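PDB 4GN1: Ras-associated and pleckstrin homology domains-containing protein 1, which mediates localized membrane signals, is implicated in regulating lamellipodial dynamics, and targets EVL and VASP to the leading edge of the cell. Local coordinates for residues M20-R25 against R29-N34; S54-E59 against N193-P198; L73-T76 against K82-F85; N100-K105 against E117-E122; K150-L155 against Y161-G166. All blocks are in the same frame, centred on the assembly; numbering follows the deposited sequence.

How the interactions relate
From the N terminus, interaction 1 closes a short loop between strand 17-23 and helix 28-39 of the Ras-associating domain. Interaction 3 closes a second, between the loop after helix 68-72 and strand 83-87. The two touch where Leu-32 of the helix packs on Phe-85 of the strand. Interaction 4 folds the loop after helix 93-96 onto helix 113-124, and interaction 5 pairs a hairpin of the PH domain. Interaction 2 spans them: its 54-59 and 193-198 segments join the two domains, and the chain between them contains interactions 3, 4 and 5, while interaction 1 precedes it. No two loops cross.

Interaction 1. Residues M20-R25 against R29-N34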
# COMPACT_ATOMS: atom_id res chain seq x y z
N MET A 20 -1.13 15.99 18.58
CA MET A 20 -1.28 17.15 17.73
C MET A 20 -2.70 17.23 17.25
O MET A 20 -3.37 16.21 17.05
CB MET A 20 -0.30 17.09 16.55
CG MET A 20 -0.66 16.12 15.44
SD MET A 20 0.04 16.67 13.88
CE MET A 20 0.64 18.34 14.23
N MET A 21 -3.19 18.45 17.09
CA MET A 21 -4.55 18.65 16.64
C MET A 21 -4.66 18.57 15.11
O MET A 21 -3.88 19.17 14.40
CB MET A 21 -5.08 19.98 17.17
CG MET A 21 -6.57 20.17 16.98
SD MET A 21 -7.12 21.77 17.59
CE MET A 21 -6.36 22.87 16.38
N VAL A 22 -5.65 17.83 14.63
CA VAL A 22 -5.99 17.80 13.20
C VAL A 22 -7.46 18.22 13.08
O VAL A 22 -8.16 18.26 14.08
CB VAL A 22 -5.80 16.39 12.60
CG1 VAL A 22 -4.36 15.93 12.77
CG2 VAL A 22 -6.76 15.38 13.25
N ASP A 23 -7.93 18.58 11.89
CA ASP A 23 -9.34 18.85 11.71
C ASP A 23 -9.92 17.97 10.61
O ASP A 23 -9.19 17.33 9.85
CB ASP A 23 -9.60 20.34 11.45
CG ASP A 23 -9.19 20.78 10.05
OD1 ASP A 23 -9.45 20.06 9.06
OD2 ASP A 23 -8.60 21.86 9.92
N GLU A 24 -11.25 17.96 10.51
CA GLU A 24 -11.94 16.97 9.67
C GLU A 24 -11.75 17.23 8.18
O GLU A 24 -12.13 16.42 7.36
CB GLU A 24 -13.42 16.88 10.03
CG GLU A 24 -14.23 18.08 9.58
CD GLU A 24 -15.68 18.01 10.00
OE1 GLU A 24 -16.32 16.96 9.76
OE2 GLU A 24 -16.18 19.00 10.58
N ARG A 25 -11.17 18.36 7.82
CA ARG A 25 -10.95 18.64 6.38
C ARG A 25 -9.57 18.24 5.87
O ARG A 25 -9.32 18.25 4.69
CB ARG A 25 -11.19 20.13 6.09
CG ARG A 25 -12.65 20.56 6.11
CD ARG A 25 -12.78 22.07 5.89
NE ARG A 25 -12.36 22.45 4.54
CZ ARG A 25 -13.18 22.53 3.49
NH1 ARG A 25 -14.47 22.27 3.64
NH2 ARG A 25 -12.70 22.88 2.30
N ARG A 29 -1.29 14.71 3.81
CA ARG A 29 -0.29 15.68 3.35
C ARG A 29 -0.26 16.88 4.28
O ARG A 29 0.79 17.22 4.80
CB ARG A 29 -0.56 16.13 1.90
CG ARG A 29 0.16 17.39 1.43
CD ARG A 29 1.67 17.38 1.70
NE ARG A 29 2.30 16.13 1.27
CZ ARG A 29 3.41 15.62 1.80
NH1 ARG A 29 4.04 16.25 2.77
NH2 ARG A 29 3.91 14.46 1.35
N GLN A 30 -1.40 17.49 4.51
CA GLN A 30 -1.48 18.62 5.44
C GLN A 30 -1.04 18.29 6.86
O GLN A 30 -0.41 19.11 7.51
CB GLN A 30 -2.88 19.21 5.46
CG GLN A 30 -3.16 20.09 4.27
CD GLN A 30 -4.62 20.45 4.14
OE1 GLN A 30 -5.48 19.58 3.91
NE2 GLN A 30 -4.90 21.73 4.28
N VAL A 31 -1.41 17.11 7.34
CA VAL A 31 -1.04 16.64 8.66
C VAL A 31 0.45 16.39 8.74
O VAL A 31 1.09 16.81 9.69
CB VAL A 31 -1.83 15.36 9.02
CG1 VAL A 31 -1.20 14.61 10.18
CG2 VAL A 31 -3.30 15.71 9.25
N LEU A 32 1.01 15.73 7.73
CA LEU A 32 2.46 15.55 7.64
C LEU A 32 3.24 16.87 7.59
O LEU A 32 4.30 17.00 8.23
CB LEU A 32 2.82 14.71 6.43
CG LEU A 32 2.56 13.20 6.56
CD1 LEU A 32 2.72 12.55 5.20
CD2 LEU A 32 3.48 12.54 7.57
N ASP A 33 2.74 17.85 6.84
CA ASP A 33 3.41 19.16 6.80
C ASP A 33 3.53 19.76 8.20
O ASP A 33 4.57 20.36 8.57
CB ASP A 33 2.79 20.11 5.79
CG ASP A 33 3.03 19.68 4.35
OD1 ASP A 33 3.87 18.83 4.06
OD2 ASP A 33 2.38 20.19 3.45
N ASN A 34 2.49 19.55 9.01
CA ASN A 34 2.51 19.97 10.40
C ASN A 34 3.46 19.15 11.25
O ASN A 34 4.25 19.70 12.00
CB ASN A 34 1.10 19.98 11.00
CG ASN A 34 0.26 21.12 10.48
OD1 ASN A 34 0.78 22.08 9.92
ND2 ASN A 34 -1.05 21.01 10.63
O HOH W 1 -7.65 19.76 2.46
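Val-22 and Val-31 meet methyl to methyl, CG1 of the first lying 3.7 Å from CG2 of the second. Further along, Met-20 reaches the helix with its terminal methyl, CE standing 3.7 Å from Asn-34 CB, the two side chains crossing at about a right angle. The methionine chain is bent at its last torsion (chi3 -11°), which turns CE onto the aliphatic base of the asparagine, while SD passes Val-31. Compact branched valines suit the buried middle of the contact, and a flexible thioether suits its partly exposed end. At the other end a water donates to both Arg-25 O and Gln-30 OE1, the latter at 2.6 Å, bridging two acceptors that could not bond to each other. The turn is shaped by Asp-23, whose OD1 accepts from Arg-25 N at 2.7 Å in an Asx turn. On the neighbouring strand 5-11, Ile-8 touches both Met-20 and Val-22. A helix packed on the edge hairpin in this way is characteristic of the ubiquitin-like fold of Ras-associating domains.

Interaction 2. Residues S54-E59 against N193-P198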
# COMPACT_ATOMS: atom_id res chain seq x y z
N SER A 54 -3.97 -3.24 14.60
CA SER A 54 -3.38 -3.95 15.72
C SER A 54 -3.87 -5.39 15.88
O SER A 54 -3.08 -6.27 16.19
CB SER A 54 -3.63 -3.17 17.00
OG SER A 54 -2.74 -3.61 17.99
N GLU A 55 -5.17 -5.62 15.67
CA GLU A 55 -5.77 -6.95 15.69
C GLU A 55 -5.21 -7.91 14.66
O GLU A 55 -5.37 -9.14 14.79
CB GLU A 55 -7.27 -6.82 15.44
CG GLU A 55 -8.10 -6.83 16.71
CD GLU A 55 -7.99 -8.17 17.42
OE1 GLU A 55 -8.53 -9.18 16.91
OE2 GLU A 55 -7.35 -8.22 18.49
N LEU A 56 -4.58 -7.36 13.63
CA LEU A 56 -4.24 -8.11 12.44
C LEU A 56 -2.76 -8.00 12.10
O LEU A 56 -2.32 -8.53 11.08
CB LEU A 56 -5.05 -7.58 11.27
CG LEU A 56 -6.56 -7.85 11.29
CD1 LEU A 56 -7.27 -7.11 10.15
CD2 LEU A 56 -6.87 -9.35 11.27
N GLN A 57 -2.02 -7.29 12.95
CA GLN A 57 -0.57 -7.20 12.86
C GLN A 57 -0.08 -6.84 11.43
O GLN A 57 0.75 -7.52 10.84
CB GLN A 57 0.07 -8.50 13.38
CG GLN A 57 1.44 -8.33 14.03
CD GLN A 57 2.01 -9.65 14.56
OE1 GLN A 57 1.58 -10.16 15.59
NE2 GLN A 57 2.99 -10.20 13.84
N MET A 58 -0.61 -5.75 10.90
CA MET A 58 -0.19 -5.29 9.59
C MET A 58 -0.16 -3.76 9.56
O MET A 58 -0.56 -3.10 10.53
CB MET A 58 -1.14 -5.86 8.52
CG MET A 58 -2.58 -5.42 8.72
SD MET A 58 -3.76 -6.08 7.53
CE MET A 58 -4.10 -7.67 8.26
N GLU A 59 0.29 -3.16 8.46
CA GLU A 59 0.38 -1.71 8.45
C GLU A 59 0.34 -1.16 7.04
O GLU A 59 0.72 -1.86 6.10
CB GLU A 59 1.68 -1.27 9.12
CG GLU A 59 2.91 -1.65 8.32
CD GLU A 59 4.20 -1.05 8.86
OE1 GLU A 59 4.32 -0.88 10.12
OE2 GLU A 59 5.10 -0.79 8.01
N ASN A 193 5.87 -16.10 11.36
CA ASN A 193 5.45 -16.65 12.63
C ASN A 193 3.93 -16.68 12.87
O ASN A 193 3.37 -17.74 13.16
CB ASN A 193 6.15 -15.89 13.75
CG ASN A 193 7.65 -16.10 13.75
OD1 ASN A 193 8.14 -17.22 13.65
ND2 ASN A 193 8.39 -15.01 13.90
N LYS A 194 3.27 -15.53 12.75
CA LYS A 194 1.85 -15.39 13.07
C LYS A 194 0.90 -16.21 12.18
O LYS A 194 -0.11 -16.72 12.68
CB LYS A 194 1.42 -13.90 13.12
CG LYS A 194 -0.08 -13.67 13.29
CD LYS A 194 -0.43 -12.30 13.86
CE LYS A 194 -1.79 -12.33 14.55
NZ LYS A 194 -1.94 -13.44 15.54
N TYR A 195 1.22 -16.37 10.90
CA TYR A 195 0.38 -17.14 9.99
C TYR A 195 1.09 -18.29 9.29
O TYR A 195 0.55 -18.91 8.37
CB TYR A 195 -0.30 -16.22 8.96
CG TYR A 195 -1.37 -15.33 9.56
CD1 TYR A 195 -2.55 -15.87 10.09
CD2 TYR A 195 -1.20 -13.94 9.62
CE1 TYR A 195 -3.53 -15.06 10.65
CE2 TYR A 195 -2.18 -13.11 10.19
CZ TYR A 195 -3.34 -13.68 10.69
OH TYR A 195 -4.31 -12.88 11.26
N LYS A 196 2.31 -18.58 9.74
CA LYS A 196 3.16 -19.64 9.16
C LYS A 196 3.37 -19.46 7.65
O LYS A 196 3.41 -20.43 6.89
CB LYS A 196 2.64 -21.05 9.54
CG LYS A 196 2.51 -21.28 11.05
CD LYS A 196 3.63 -20.60 11.82
CE LYS A 196 3.78 -21.09 13.26
NZ LYS A 196 4.59 -20.12 14.06
N ALA A 197 3.49 -18.20 7.26
CA ALA A 197 3.81 -17.79 5.90
C ALA A 197 5.12 -18.41 5.42
O ALA A 197 6.07 -18.55 6.21
CB ALA A 197 3.89 -16.27 5.83
N PRO A 198 5.17 -18.79 4.14
CA PRO A 198 6.40 -19.33 3.54
C PRO A 198 7.56 -18.33 3.48
O PRO A 198 8.71 -18.75 3.44
CB PRO A 198 5.97 -19.75 2.13
CG PRO A 198 4.70 -19.01 1.89
CD PRO A 198 4.03 -18.89 3.22
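Gln-57 and Lys-194 meet at the junction of the Ras-associating domain with the PH domain, where a G1 beta bulge leads into strand 58-61 and helix 191-194 ends. In the bulge Gln-57 and Met-58 both face Val-53; Gln-57 has positive backbone angles there, and its side chain starts toward the helix. The close part of the contact is aliphatic on the lysine side: CD lies 3.7 Å from Gln-57 CD, and the two chains pass at a slant. Lysine suits this partly exposed place, since its methylenes can pack while its ammonium group is carried beyond them by a bend at the last torsion (chi4 51°). The amide is held from elsewhere, NE2 donating to Gln-189 O, and the backbones of Gln-57 and Gln-189 are hydrogen-bonded as well.

The inner side is more buried but touches more loosely across these segments, with Leu-56 CD2 4.4 Å from Tyr-195 OH. Both residues owe their burial largely to other neighbours: Leu-56 packs on Lys-206 and Ile-217, and the ring of Tyr-195 meets those of Tyr-191 and Tyr-219. One face of the Tyr-195 ring also carries Lys-194 CG, 3.7 Å above its plane and toward the rim. On the outer side, the nearest approach brings Gln-57 OE1 to 3.4 Å from Lys-194 CD, a carbon of the lysine stem.

Interaction 3. Residues L73-T76 against K82-F85; sequences LNWT and KLIF
With CG of Trp-75 opposite its carbonyl carbon (chi1 -74°) and the indole turned little about the next bond (chi2 16°), the long axis of the ring system is thrown across to strand 83-87. Leu-83 answers with torsions away from the usual staggered values (chi1 -104°), which bring CD1 to the far end of the indole. There the methyl sits 3.5 Å from Trp-75 CZ2 and equally near CH2, so it touches the benzo half of the ring and stays clear of the pyrrole. Its approach is oblique. The backbone takes part too: Lys-82 C is 4.0 Å from Trp-75 CH2, while the lysine side chain starts away from the tryptophan.

Each residue type fits its place. Tryptophan is long enough to bridge segments whose nearest CA atoms, those of Trp-75 and Lys-82, are 10.3 Å apart, and it brings a polar N-H on its other ring. That NE1 is bonded to Glu-51 OE2 of strand 47-53, which helps fix the rotation of the indole. Leucine offers a branched apolar end on the buried side, where Leu-83 also packs against Ile-8. The arrangement lays the loop after helix 68-72 over the sheet of the ubiquitin-like Ras-associating domain. Chemically, the indole is divided between its two partners: carbon atoms meet the leucine by dispersion, while the N-H is satisfied by a carboxylate, which should restrict how a partly exposed tryptophan can turn.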
# COMPACT_ATOMS: atom_id res chain seq x y z
N LEU A 73 -12.15 7.23 11.71
CA LEU A 73 -13.50 6.80 12.08
C LEU A 73 -13.75 5.30 11.80
O LEU A 73 -14.62 4.71 12.43
CB LEU A 73 -14.58 7.65 11.39
CG LEU A 73 -14.59 9.13 11.75
CD1 LEU A 73 -15.67 9.89 11.00
CD2 LEU A 73 -14.71 9.34 13.25
N ASN A 74 -12.99 4.71 10.88
CA ASN A 74 -13.01 3.27 10.71
C ASN A 74 -12.47 2.45 11.88
O ASN A 74 -12.66 1.26 11.93
CB ASN A 74 -12.26 2.89 9.45
CG ASN A 74 -12.99 3.32 8.22
OD1 ASN A 74 -14.22 3.33 8.19
ND2 ASN A 74 -12.25 3.67 7.20
N TRP A 75 -11.80 3.09 12.82
CA TRP A 75 -11.21 2.35 13.92
C TRP A 75 -12.28 1.94 14.89
O TRP A 75 -13.31 2.60 14.96
CB TRP A 75 -10.17 3.22 14.61
CG TRP A 75 -8.88 3.41 13.84
CD1 TRP A 75 -8.63 3.15 12.48
CD2 TRP A 75 -7.60 3.95 14.36
NE1 TRP A 75 -7.32 3.47 12.16
CE2 TRP A 75 -6.66 3.95 13.24
CE3 TRP A 75 -7.16 4.41 15.62
CZ2 TRP A 75 -5.35 4.37 13.38
CZ3 TRP A 75 -5.84 4.84 15.75
CH2 TRP A 75 -4.95 4.82 14.65
N THR A 76 -12.09 0.85 15.63
CA THR A 76 -13.07 0.54 16.69
C THR A 76 -12.92 1.53 17.86
O THR A 76 -11.86 2.17 18.02
CB THR A 76 -13.01 -0.93 17.18
OG1 THR A 76 -11.69 -1.24 17.64
CG2 THR A 76 -13.38 -1.87 16.08
N LYS A 82 -2.14 2.14 15.88
CA LYS A 82 -1.22 3.26 16.10
C LYS A 82 -1.02 4.06 14.82
O LYS A 82 -1.13 3.54 13.69
CB LYS A 82 0.13 2.74 16.57
CG LYS A 82 0.10 1.98 17.88
CD LYS A 82 1.52 1.60 18.28
CE LYS A 82 1.58 0.99 19.68
NZ LYS A 82 2.95 0.46 19.97
N LEU A 83 -0.71 5.33 15.00
CA LEU A 83 -0.26 6.17 13.93
C LEU A 83 1.23 6.31 14.13
O LEU A 83 1.70 6.43 15.27
CB LEU A 83 -0.94 7.53 14.00
CG LEU A 83 -2.07 7.88 13.03
CD1 LEU A 83 -2.84 6.68 12.50
CD2 LEU A 83 -3.02 8.92 13.60
N ILE A 84 1.97 6.26 13.02
CA ILE A 84 3.41 6.36 13.09
C ILE A 84 3.94 7.33 12.03
O ILE A 84 3.67 7.19 10.83
CB ILE A 84 4.10 4.98 12.93
CG1 ILE A 84 3.40 3.92 13.78
CG2 ILE A 84 5.57 5.09 13.30
CD1 ILE A 84 4.09 2.56 13.80
N PHE A 85 4.75 8.28 12.51
CA PHE A 85 5.39 9.26 11.67
C PHE A 85 6.84 8.86 11.49
O PHE A 85 7.61 8.93 12.43
CB PHE A 85 5.27 10.62 12.32
CG PHE A 85 6.04 11.70 11.64
CD1 PHE A 85 5.65 12.16 10.39
CD2 PHE A 85 7.13 12.26 12.25
CE1 PHE A 85 6.36 13.17 9.76
CE2 PHE A 85 7.84 13.27 11.63
CZ PHE A 85 7.46 13.73 10.39

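Interaction 4. Residues N100-K105 against E117-E122; sequences NYLLGK and EVLLEE
The irregular segment 100-105 runs past the helical segment 117-122, coming nearest at Leu-102 and Leu-119, whose CA atoms are 8.1 Å apart. The gap is filled by leucines. Leu-102 sends CD1 between two residues of the helix, 3.9 Å from Leu-120 CD2 and 4.2 Å from Leu-119 CG, and it crosses Leu-120 at about a right angle. Its CG lies beside the backbone N (chi1 -49°), and the extended second torsion carries CD1 forward to the helix. This is loop-on-helix packing, in which helix 113-124 lays an apolar face on the loop that follows helix 93-96. Pro-98 touches both Leu-119 and Leu-120, whereas Leu-102 also reaches Leu-94 and Ile-237, the latter on helix 225-240 of the PH domain. Leucine suits these positions because its forked end can touch several neighbours at once. Nearer solvent, Leu-103 CD2 meets Leu-119 CD1 at 4.0 Å, their side chains passing at a slant.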
# COMPACT_ATOMS: atom_id res chain seq x y z
N ASN A 100 11.61 0.60 -12.96
CA ASN A 100 11.61 -0.63 -12.18
C ASN A 100 10.26 -1.20 -11.82
O ASN A 100 10.18 -2.28 -11.26
CB ASN A 100 12.48 -0.45 -10.95
CG ASN A 100 13.93 -0.35 -11.32
OD1 ASN A 100 14.40 -1.05 -12.21
ND2 ASN A 100 14.65 0.55 -10.66
N TYR A 101 9.19 -0.50 -12.19
CA TYR A 101 7.85 -0.97 -11.87
C TYR A 101 6.96 -1.01 -13.07
O TYR A 101 6.16 -1.96 -13.20
CB TYR A 101 7.22 -0.11 -10.77
CG TYR A 101 8.06 -0.08 -9.52
CD1 TYR A 101 9.16 0.78 -9.43
CD2 TYR A 101 7.77 -0.91 -8.44
CE1 TYR A 101 9.94 0.81 -8.29
CE2 TYR A 101 8.55 -0.89 -7.30
CZ TYR A 101 9.63 -0.02 -7.23
OH TYR A 101 10.42 0.02 -6.10
N LEU A 102 7.10 -0.00 -13.95
CA LEU A 102 6.19 0.21 -15.09
C LEU A 102 6.64 -0.50 -16.37
O LEU A 102 5.90 -0.58 -17.36
CB LEU A 102 5.99 1.70 -15.34
CG LEU A 102 5.64 2.56 -14.13
CD1 LEU A 102 5.60 4.03 -14.52
CD2 LEU A 102 4.33 2.14 -13.46
N LEU A 103 7.89 -0.97 -16.36
CA LEU A 103 8.33 -2.03 -17.26
C LEU A 103 8.80 -3.04 -16.25
O LEU A 103 9.42 -2.68 -15.22
CB LEU A 103 9.51 -1.61 -18.12
CG LEU A 103 9.74 -0.11 -18.27
CD1 LEU A 103 11.22 0.16 -18.41
CD2 LEU A 103 8.92 0.46 -19.42
N GLY A 104 8.50 -4.30 -16.52
CA GLY A 104 8.80 -5.36 -15.58
C GLY A 104 8.72 -6.66 -16.32
O GLY A 104 7.62 -7.07 -16.68
N LYS A 105 9.86 -7.29 -16.59
CA LYS A 105 11.21 -6.80 -16.21
C LYS A 105 11.47 -6.63 -14.73
O LYS A 105 11.68 -5.51 -14.22
CB LYS A 105 11.64 -5.57 -17.03
CG LYS A 105 12.73 -5.88 -18.05
CD LYS A 105 12.42 -7.11 -18.92
CE LYS A 105 11.34 -6.83 -19.97
NZ LYS A 105 11.73 -5.72 -20.89
N GLU A 117 10.53 10.96 -16.29
CA GLU A 117 9.47 11.95 -16.45
C GLU A 117 8.51 11.55 -17.59
O GLU A 117 7.30 11.43 -17.38
CB GLU A 117 10.09 13.32 -16.75
CG GLU A 117 9.48 14.47 -15.97
CD GLU A 117 9.80 15.85 -16.55
OE1 GLU A 117 10.68 15.97 -17.45
OE2 GLU A 117 9.16 16.83 -16.11
N VAL A 118 9.06 11.31 -18.79
CA VAL A 118 8.26 10.88 -19.92
C VAL A 118 7.46 9.62 -19.57
O VAL A 118 6.26 9.53 -19.84
CB VAL A 118 9.13 10.64 -21.19
CG1 VAL A 118 8.36 9.88 -22.27
CG2 VAL A 118 9.66 11.96 -21.75
N LEU A 119 8.13 8.65 -18.96
CA LEU A 119 7.50 7.38 -18.66
C LEU A 119 6.30 7.50 -17.70
O LEU A 119 5.32 6.75 -17.84
CB LEU A 119 8.56 6.42 -18.10
CG LEU A 119 8.17 5.00 -17.72
CD1 LEU A 119 7.75 4.22 -18.97
CD2 LEU A 119 9.34 4.32 -17.01
N LEU A 120 6.36 8.43 -16.75
CA LEU A 120 5.25 8.61 -15.80
C LEU A 120 4.12 9.37 -16.47
O LEU A 120 2.94 9.08 -16.24
CB LEU A 120 5.68 9.34 -14.51
CG LEU A 120 6.86 8.75 -13.73
CD1 LEU A 120 7.49 9.78 -12.82
CD2 LEU A 120 6.43 7.51 -12.96
N GLU A 121 4.48 10.33 -17.32
CA GLU A 121 3.48 11.02 -18.12
C GLU A 121 2.68 10.02 -18.96
O GLU A 121 1.45 10.02 -18.90
CB GLU A 121 4.12 12.09 -18.98
CG GLU A 121 4.32 13.37 -18.20
CD GLU A 121 5.38 14.26 -18.79
OE1 GLU A 121 5.78 14.02 -19.95
OE2 GLU A 121 5.81 15.21 -18.10
N GLU A 122 3.38 9.17 -19.71
CA GLU A 122 2.74 8.14 -20.52
C GLU A 122 1.78 7.23 -19.73
O GLU A 122 0.72 6.87 -20.22
CB GLU A 122 3.79 7.27 -21.25
CG GLU A 122 4.55 7.98 -22.37
CD GLU A 122 5.54 7.07 -23.12
OE1 GLU A 122 5.94 6.02 -22.57
OE2 GLU A 122 5.94 7.42 -24.26

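Interaction 5. Residues K150-L155 against Y161-G166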
# COMPACT_ATOMS: atom_id res chain seq x y z
N LYS A 150 0.40 -22.05 -3.48
CA LYS A 150 0.76 -21.33 -4.69
C LYS A 150 -0.42 -21.27 -5.66
O LYS A 150 -1.03 -22.29 -5.94
CB LYS A 150 1.98 -21.98 -5.35
CG LYS A 150 3.31 -21.48 -4.77
CD LYS A 150 4.52 -22.17 -5.40
CE LYS A 150 5.54 -21.15 -5.94
NZ LYS A 150 5.64 -19.88 -5.17
N ARG A 151 -0.75 -20.06 -6.11
CA ARG A 151 -1.70 -19.83 -7.21
C ARG A 151 -1.10 -18.76 -8.11
O ARG A 151 -0.34 -17.92 -7.65
CB ARG A 151 -3.08 -19.33 -6.72
CG ARG A 151 -3.79 -20.10 -5.61
CD ARG A 151 -4.46 -21.37 -6.09
NE ARG A 151 -5.27 -22.03 -5.05
CZ ARG A 151 -5.56 -23.33 -5.01
NH1 ARG A 151 -5.11 -24.15 -5.95
NH2 ARG A 151 -6.31 -23.82 -4.03
N TYR A 152 -1.46 -18.80 -9.39
CA TYR A 152 -1.06 -17.78 -10.37
C TYR A 152 -2.00 -16.57 -10.37
O TYR A 152 -3.23 -16.73 -10.39
CB TYR A 152 -1.01 -18.38 -11.78
CG TYR A 152 -0.70 -17.38 -12.88
CD1 TYR A 152 0.63 -17.05 -13.19
CD2 TYR A 152 -1.73 -16.79 -13.63
CE1 TYR A 152 0.92 -16.15 -14.20
CE2 TYR A 152 -1.45 -15.88 -14.65
CZ TYR A 152 -0.12 -15.57 -14.92
OH TYR A 152 0.17 -14.68 -15.93
N PHE A 153 -1.41 -15.37 -10.39
CA PHE A 153 -2.16 -14.11 -10.24
C PHE A 153 -1.95 -13.14 -11.38
O PHE A 153 -0.87 -13.10 -11.98
CB PHE A 153 -1.79 -13.39 -8.94
CG PHE A 153 -2.44 -13.96 -7.73
CD1 PHE A 153 -1.80 -14.94 -6.97
CD2 PHE A 153 -3.70 -13.54 -7.34
CE1 PHE A 153 -2.40 -15.48 -5.84
CE2 PHE A 153 -4.32 -14.07 -6.22
CZ PHE A 153 -3.67 -15.04 -5.47
N LEU A 154 -2.98 -12.34 -11.62
CA LEU A 154 -3.00 -11.41 -12.73
C LEU A 154 -3.75 -10.13 -12.37
O LEU A 154 -4.96 -10.15 -12.08
CB LEU A 154 -3.61 -12.08 -13.97
CG LEU A 154 -3.37 -11.35 -15.28
CD1 LEU A 154 -3.02 -12.32 -16.41
CD2 LEU A 154 -4.58 -10.50 -15.63
N LEU A 155 -3.01 -9.02 -12.39
CA LEU A 155 -3.56 -7.70 -12.13
C LEU A 155 -4.03 -7.03 -13.42
O LEU A 155 -3.23 -6.77 -14.33
CB LEU A 155 -2.54 -6.82 -11.41
CG LEU A 155 -2.92 -5.35 -11.14
CD1 LEU A 155 -3.87 -5.23 -9.95
CD2 LEU A 155 -1.67 -4.49 -10.96
N TYR A 161 -7.20 -11.00 -10.28
CA TYR A 161 -7.76 -12.27 -10.74
C TYR A 161 -6.79 -13.39 -10.45
O TYR A 161 -5.60 -13.14 -10.23
CB TYR A 161 -7.99 -12.24 -12.25
CG TYR A 161 -9.04 -11.27 -12.64
CD1 TYR A 161 -10.34 -11.70 -12.91
CD2 TYR A 161 -8.76 -9.92 -12.73
CE1 TYR A 161 -11.33 -10.80 -13.26
CE2 TYR A 161 -9.74 -9.01 -13.07
CZ TYR A 161 -11.01 -9.46 -13.33
OH TYR A 161 -11.95 -8.53 -13.67
N TYR A 162 -7.30 -14.62 -10.47
CA TYR A 162 -6.48 -15.78 -10.21
C TYR A 162 -7.14 -17.03 -10.72
O TYR A 162 -8.31 -17.02 -11.10
CB TYR A 162 -6.17 -15.92 -8.71
CG TYR A 162 -7.25 -16.57 -7.85
CD1 TYR A 162 -6.91 -17.49 -6.86
CD2 TYR A 162 -8.61 -16.27 -8.01
CE1 TYR A 162 -7.87 -18.09 -6.07
CE2 TYR A 162 -9.58 -16.86 -7.22
CZ TYR A 162 -9.21 -17.76 -6.25
OH TYR A 162 -10.16 -18.34 -5.47
N VAL A 163 -6.37 -18.10 -10.73
CA VAL A 163 -6.84 -19.40 -11.15
C VAL A 163 -6.93 -20.22 -9.86
O VAL A 163 -5.91 -20.44 -9.21
CB VAL A 163 -5.84 -20.04 -12.13
CG1 VAL A 163 -6.42 -21.31 -12.72
CG2 VAL A 163 -5.49 -19.04 -13.23
N PRO A 164 -8.15 -20.62 -9.47
CA PRO A 164 -8.31 -21.46 -8.29
C PRO A 164 -7.84 -22.93 -8.47
O PRO A 164 -7.63 -23.62 -7.47
CB PRO A 164 -9.81 -21.40 -8.01
CG PRO A 164 -10.42 -21.12 -9.34
CD PRO A 164 -9.44 -20.22 -10.05
N LYS A 165 -7.68 -23.38 -9.71
CA LYS A 165 -7.27 -24.76 -10.01
C LYS A 165 -5.75 -24.85 -10.22
O LYS A 165 -5.24 -24.28 -11.19
CB LYS A 165 -8.00 -25.26 -11.28
CG LYS A 165 -8.45 -26.72 -11.32
CD LYS A 165 -7.38 -27.76 -10.97
CE LYS A 165 -6.26 -27.86 -12.00
NZ LYS A 165 -6.72 -28.46 -13.27
N GLY A 166 -5.04 -25.55 -9.33
CA GLY A 166 -3.59 -25.78 -9.47
C GLY A 166 -2.68 -24.59 -9.12
O GLY A 166 -3.10 -23.65 -8.42
O HOH W 2 -3.32 -21.08 -9.83
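Leu-154 and Tyr-161 bond to each other twice through their backbones: Leu-154 N donates to Tyr-161 O at 3.1 Å, and Tyr-161 N returns a bond to Leu-154 O at 3.0 Å. Farther along, Val-163 N reaches Tyr-152 O only weakly. Farther on, Arg-151 reaches across. Bent at chi2 (-78°), it sends NH1 to Gly-166 O at 3.2 Å, nearly straight and in the guanidinium plane, while Pro-164 O lies over one face of the group. A water joins Tyr-152 N to Val-163 O and Gly-166 O, linking the two backbones indirectly. In the non-hydrogen-bonded pair, Tyr-162 CB makes a CH-pi contact over the Phe-153 ring, 4.0 Å from its centroid; the rings are nearly parallel but slid apart. Flat aromatics suit this face, where Phe-177 meets both edge-to-face. Tyr-161, a tyrosine that ABL1 phosphorylates, unmodified here, points to the other face. This is an antiparallel beta hairpin of the PH-domain fold.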